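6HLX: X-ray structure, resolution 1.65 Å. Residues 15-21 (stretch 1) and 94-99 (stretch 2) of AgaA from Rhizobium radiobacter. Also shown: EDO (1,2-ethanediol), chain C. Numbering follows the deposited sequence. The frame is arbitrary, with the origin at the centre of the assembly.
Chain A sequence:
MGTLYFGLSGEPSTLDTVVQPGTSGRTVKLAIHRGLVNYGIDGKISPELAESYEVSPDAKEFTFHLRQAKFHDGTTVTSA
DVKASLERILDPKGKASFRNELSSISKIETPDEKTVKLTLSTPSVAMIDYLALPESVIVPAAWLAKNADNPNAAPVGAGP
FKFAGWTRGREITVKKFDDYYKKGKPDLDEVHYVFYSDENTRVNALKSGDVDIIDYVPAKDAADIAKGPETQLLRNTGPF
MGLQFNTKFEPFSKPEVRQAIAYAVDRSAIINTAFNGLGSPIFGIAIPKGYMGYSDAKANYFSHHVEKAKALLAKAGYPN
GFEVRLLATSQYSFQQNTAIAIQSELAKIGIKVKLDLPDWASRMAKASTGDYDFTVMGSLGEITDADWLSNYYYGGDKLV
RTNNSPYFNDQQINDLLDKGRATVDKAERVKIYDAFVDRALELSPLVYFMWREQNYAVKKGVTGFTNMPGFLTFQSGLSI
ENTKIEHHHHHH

Stretch 1 15-21: LDTVVQP
Stretch 2 (94-99) GKASFR

Two segments of one chain, whose touching residues are at least 76 apart in sequence, meet over 327 Å² of buried surface, both sides summed. Each is shaped by a type I turn, Asp16 to Val19 and Ala96 to Arg99. The register is set where Val18 CA lies 4.6 Å from Ala96 CA.

In the first turn Val19 N donates to Asp16 O at 3.3 Å. Asp16 (phi/psi -48/117) is t, with chi2 -28°, and its OD1 accepts a weak hydrogen bond from Val18 N at 3.4 Å. The carbonyl of Val18 (-76/-19) faces the other loop: Ser97 N donates to Val18 O at 3.0 Å, with an angle of 163°, and Ala96 CA approaches Val18 O at 3.5 Å in a CA-H...O contact. Water 1 donates to Val18 O at 2.9 Å and accepts from Phe98 N at 2.9 Å, extending the link by one residue.

Ser97 (-66/-29) returns the bond. Its CB points toward stretch 1, and the m rotamer, chi1 -56°, places OG 2.8 Å from Gln20 N, which donates to it. One serine thus pairs with two backbone groups, bracketing Val19.

Apolar packing fills in around this polar pair. Val18, m, and Ala96 point sideways, yet their CB atoms meet at 3.8 Å. Val19, t, brings CG2 to 3.8 Å from Lys95 CG. Lys95 is p, then t through chi2 to chi4; its CE lies 3.4 Å from Asp16 OD2, but NZ stays 4.2 Å from Asp16 OD2, beyond a salt bridge. Lys95 N donates to O2 of the ethanediol at 3.1 Å.

Gln20 starts toward stretch 2, but t, m and chi3 69° lead its end away. Its CG meets the edge of the Phe98 ring, 3.7 Å from Phe98 CE2. Phe98, m with chi2 -81°, is the N-cap residue preceding a helix.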

ATOM      1  N   LEU A  15      -2.608   8.418 -12.378  1.00 20.98           N
ATOM      2  CA  LEU A  15      -2.612   7.012 -12.742  1.00 19.54           C
ATOM      3  C   LEU A  15      -1.189   6.612 -13.204  1.00 21.90           C
ATOM      4  O   LEU A  15      -0.981   5.473 -13.612  1.00 21.71           O
ATOM      5  CB  LEU A  15      -3.657   6.701 -13.812  1.00 19.08           C
ATOM      6  CG  LEU A  15      -5.124   6.821 -13.358  1.00 22.25           C
ATOM      7  CD1 LEU A  15      -6.066   6.485 -14.520  1.00 20.20           C
ATOM      8  CD2 LEU A  15      -5.413   5.873 -12.173  1.00 25.27           C
ATOM      9  N   ASP A  16      -0.211   7.564 -13.126  1.00 21.08           N
ATOM     10  CA  ASP A  16       1.198   7.315 -13.492  1.00 20.88           C
ATOM     11  C   ASP A  16       1.595   6.001 -12.778  1.00 22.74           C
ATOM     12  O   ASP A  16       1.462   5.887 -11.557  1.00 21.03           O
ATOM     13  CB  ASP A  16       2.092   8.508 -13.087  1.00 22.69           C
ATOM     14  CG  ASP A  16       3.554   8.337 -13.439  1.00 29.50           C
ATOM     15  OD1 ASP A  16       4.022   7.183 -13.492  1.00 29.86           O
ATOM     16  OD2 ASP A  16       4.242   9.358 -13.610  1.00 31.49           O
ATOM     17  N   THR A  17       1.929   4.965 -13.560  1.00 20.45           N
ATOM     18  CA  THR A  17       2.054   3.632 -12.959  1.00 19.65           C
ATOM     19  C   THR A  17       3.049   3.527 -11.831  1.00 21.04           C
ATOM     20  O   THR A  17       2.750   2.824 -10.858  1.00 21.77           O
ATOM     21  CB  THR A  17       2.306   2.532 -13.993  1.00 20.84           C
ATOM     22  OG1 THR A  17       3.613   2.688 -14.560  1.00 21.61           O
ATOM     23  CG2 THR A  17       1.212   2.519 -15.112  1.00 19.22           C
ATOM     24  N   VAL A  18       4.202   4.219 -11.937  1.00 18.29           N
ATOM     25  CA  VAL A  18       5.305   4.063 -10.975  1.00 18.33           C
ATOM     26  C   VAL A  18       5.041   4.773  -9.625  1.00 22.16           C
ATOM     27  O   VAL A  18       5.731   4.484  -8.636  1.00 21.80           O
ATOM     28  CB  VAL A  18       6.674   4.466 -11.572  1.00 21.50           C
ATOM     29  CG1 VAL A  18       6.984   3.683 -12.847  1.00 22.06           C
ATOM     30  CG2 VAL A  18       6.768   5.974 -11.806  1.00 21.87           C
ATOM     31  N   VAL A  19       4.087   5.729  -9.617  1.00 19.20           N
ATOM     32  CA  VAL A  19       3.723   6.492  -8.419  1.00 18.64           C
ATOM     33  C   VAL A  19       2.705   5.722  -7.622  1.00 21.21           C
ATOM     34  O   VAL A  19       1.770   5.159  -8.204  1.00 20.13           O
ATOM     35  CB  VAL A  19       3.172   7.895  -8.820  1.00 22.51           C
ATOM     36  CG1 VAL A  19       2.730   8.701  -7.607  1.00 22.49           C
ATOM     37  CG2 VAL A  19       4.199   8.663  -9.634  1.00 22.96           C
ATOM     38  N   GLN A  20       2.857   5.733  -6.290  1.00 17.29           N
ATOM     39  CA  GLN A  20       1.909   5.081  -5.377  1.00 17.21           C
ATOM     40  C   GLN A  20       1.070   6.237  -4.783  1.00 19.81           C
ATOM     41  O   GLN A  20       1.519   6.887  -3.820  1.00 20.71           O
ATOM     42  CB  GLN A  20       2.684   4.329  -4.269  1.00 18.81           C
ATOM     43  CG  GLN A  20       1.900   3.197  -3.587  1.00 24.20           C
ATOM     44  CD  GLN A  20       0.546   3.577  -3.054  1.00 30.93           C
ATOM     45  OE1 GLN A  20      -0.382   3.854  -3.821  1.00 23.57           O
ATOM     46  NE2 GLN A  20       0.385   3.557  -1.740  1.00 23.30           N
ATOM     47  N   PRO A  21      -0.108   6.568  -5.361  1.00 19.24           N
ATOM     48  CA  PRO A  21      -0.865   7.726  -4.842  1.00 19.69           C
ATOM     49  C   PRO A  21      -1.775   7.376  -3.667  1.00 21.33           C
ATOM     50  O   PRO A  21      -2.336   8.269  -3.028  1.00 21.04           O
ATOM     51  CB  PRO A  21      -1.737   8.128  -6.047  1.00 21.35           C
ATOM     52  CG  PRO A  21      -2.065   6.796  -6.704  1.00 23.77           C
ATOM     53  CD  PRO A  21      -0.805   5.927  -6.508  1.00 19.73           C
ATOM     54  N   GLY A  94      13.891   9.896 -11.202  1.00 28.35           N
ATOM     55  CA  GLY A  94      12.470   9.637 -11.397  1.00 27.87           C
ATOM     56  C   GLY A  94      11.639   9.652 -10.127  1.00 29.88           C
ATOM     57  O   GLY A  94      12.178   9.678  -9.016  1.00 30.43           O
ATOM     58  N   LYS A  95      10.322   9.562 -10.292  1.00 25.37           N
ATOM     59  CA  LYS A  95       9.406   9.632  -9.155  1.00 25.61           C
ATOM     60  C   LYS A  95       8.832   8.259  -8.722  1.00 26.29           C
ATOM     61  O   LYS A  95       7.836   8.235  -7.999  1.00 25.77           O
ATOM     62  CB  LYS A  95       8.285  10.661  -9.433  1.00 29.91           C
ATOM     63  CG  LYS A  95       7.444  10.417 -10.677  1.00 51.01           C
ATOM     64  CD  LYS A  95       6.623  11.668 -10.999  1.00 63.89           C
ATOM     65  CE  LYS A  95       6.298  11.788 -12.464  1.00 79.56           C
ATOM     66  NZ  LYS A  95       5.781  13.144 -12.801  1.00 92.78           N
ATOM     67  N   ALA A  96       9.461   7.131  -9.119  1.00 20.35           N
ATOM     68  CA  ALA A  96       8.935   5.818  -8.727  1.00 19.73           C
ATOM     69  C   ALA A  96       8.957   5.665  -7.220  1.00 22.25           C
ATOM     70  O   ALA A  96      10.014   5.835  -6.586  1.00 21.42           O
ATOM     71  CB  ALA A  96       9.744   4.705  -9.373  1.00 20.27           C
ATOM     72  N   SER A  97       7.794   5.323  -6.639  1.00 19.99           N
ATOM     73  CA  SER A  97       7.681   5.174  -5.184  1.00 19.12           C
ATOM     74  C   SER A  97       8.485   4.002  -4.609  1.00 21.75           C
ATOM     75  O   SER A  97       8.840   4.057  -3.419  1.00 21.55           O
ATOM     76  CB  SER A  97       6.215   5.034  -4.777  1.00 19.74           C
ATOM     77  OG  SER A  97       5.471   6.152  -5.248  1.00 20.43           O
ATOM     78  N   PHE A  98       8.700   2.921  -5.415  1.00 17.75           N
ATOM     79  CA  PHE A  98       9.381   1.722  -4.932  1.00 18.57           C
ATOM     80  C   PHE A  98      10.738   1.530  -5.557  1.00 20.15           C
ATOM     81  O   PHE A  98      11.247   0.404  -5.610  1.00 21.06           O
ATOM     82  CB  PHE A  98       8.486   0.484  -5.091  1.00 19.66           C
ATOM     83  CG  PHE A  98       7.254   0.578  -4.217  1.00 19.47           C
ATOM     84  CD1 PHE A  98       7.319   0.258  -2.859  1.00 21.44           C
ATOM     85  CD2 PHE A  98       6.042   1.028  -4.741  1.00 19.84           C
ATOM     86  CE1 PHE A  98       6.189   0.371  -2.040  1.00 21.27           C
ATOM     87  CE2 PHE A  98       4.911   1.153  -3.922  1.00 21.21           C
ATOM     88  CZ  PHE A  98       4.999   0.841  -2.570  1.00 19.56           C
ATOM     89  N   ARG A  99      11.353   2.636  -5.983  1.00 19.29           N
ATOM     90  CA  ARG A  99      12.700   2.565  -6.573  1.00 19.64           C
ATOM     91  C   ARG A  99      13.699   1.869  -5.600  1.00 21.62           C
ATOM     92  O   ARG A  99      14.514   1.061  -6.036  1.00 21.79           O
ATOM     93  CB  ARG A  99      13.211   3.988  -6.903  1.00 21.07           C
ATOM     94  CG  ARG A  99      14.697   4.020  -7.283  1.00 23.63           C
ATOM     95  CD  ARG A  99      15.107   5.321  -7.926  1.00 23.39           C
ATOM     96  NE  ARG A  99      14.854   6.491  -7.076  1.00 24.45           N
ATOM     97  CZ  ARG A  99      15.737   7.017  -6.221  1.00 30.57           C
ATOM     98  NH1 ARG A  99      16.930   6.460  -6.059  1.00 25.53           N
ATOM     99  NH2 ARG A  99      15.433   8.111  -5.531  1.00 26.23           N
TER
HETATM  100  C1  EDO C 635      10.266  10.796 -15.090  1.00 63.74           C
HETATM  101  O1  EDO C 635      11.405  11.636 -15.169  1.00 65.31           O
HETATM  102  C2  EDO C 635       9.780  10.753 -13.636  1.00 61.37           C
HETATM  103  O2  EDO C 635       9.447   9.415 -13.303  1.00 59.39           O
HETATM  104  O   HOH W   1       7.584   2.384  -8.004  1.00 20.75           O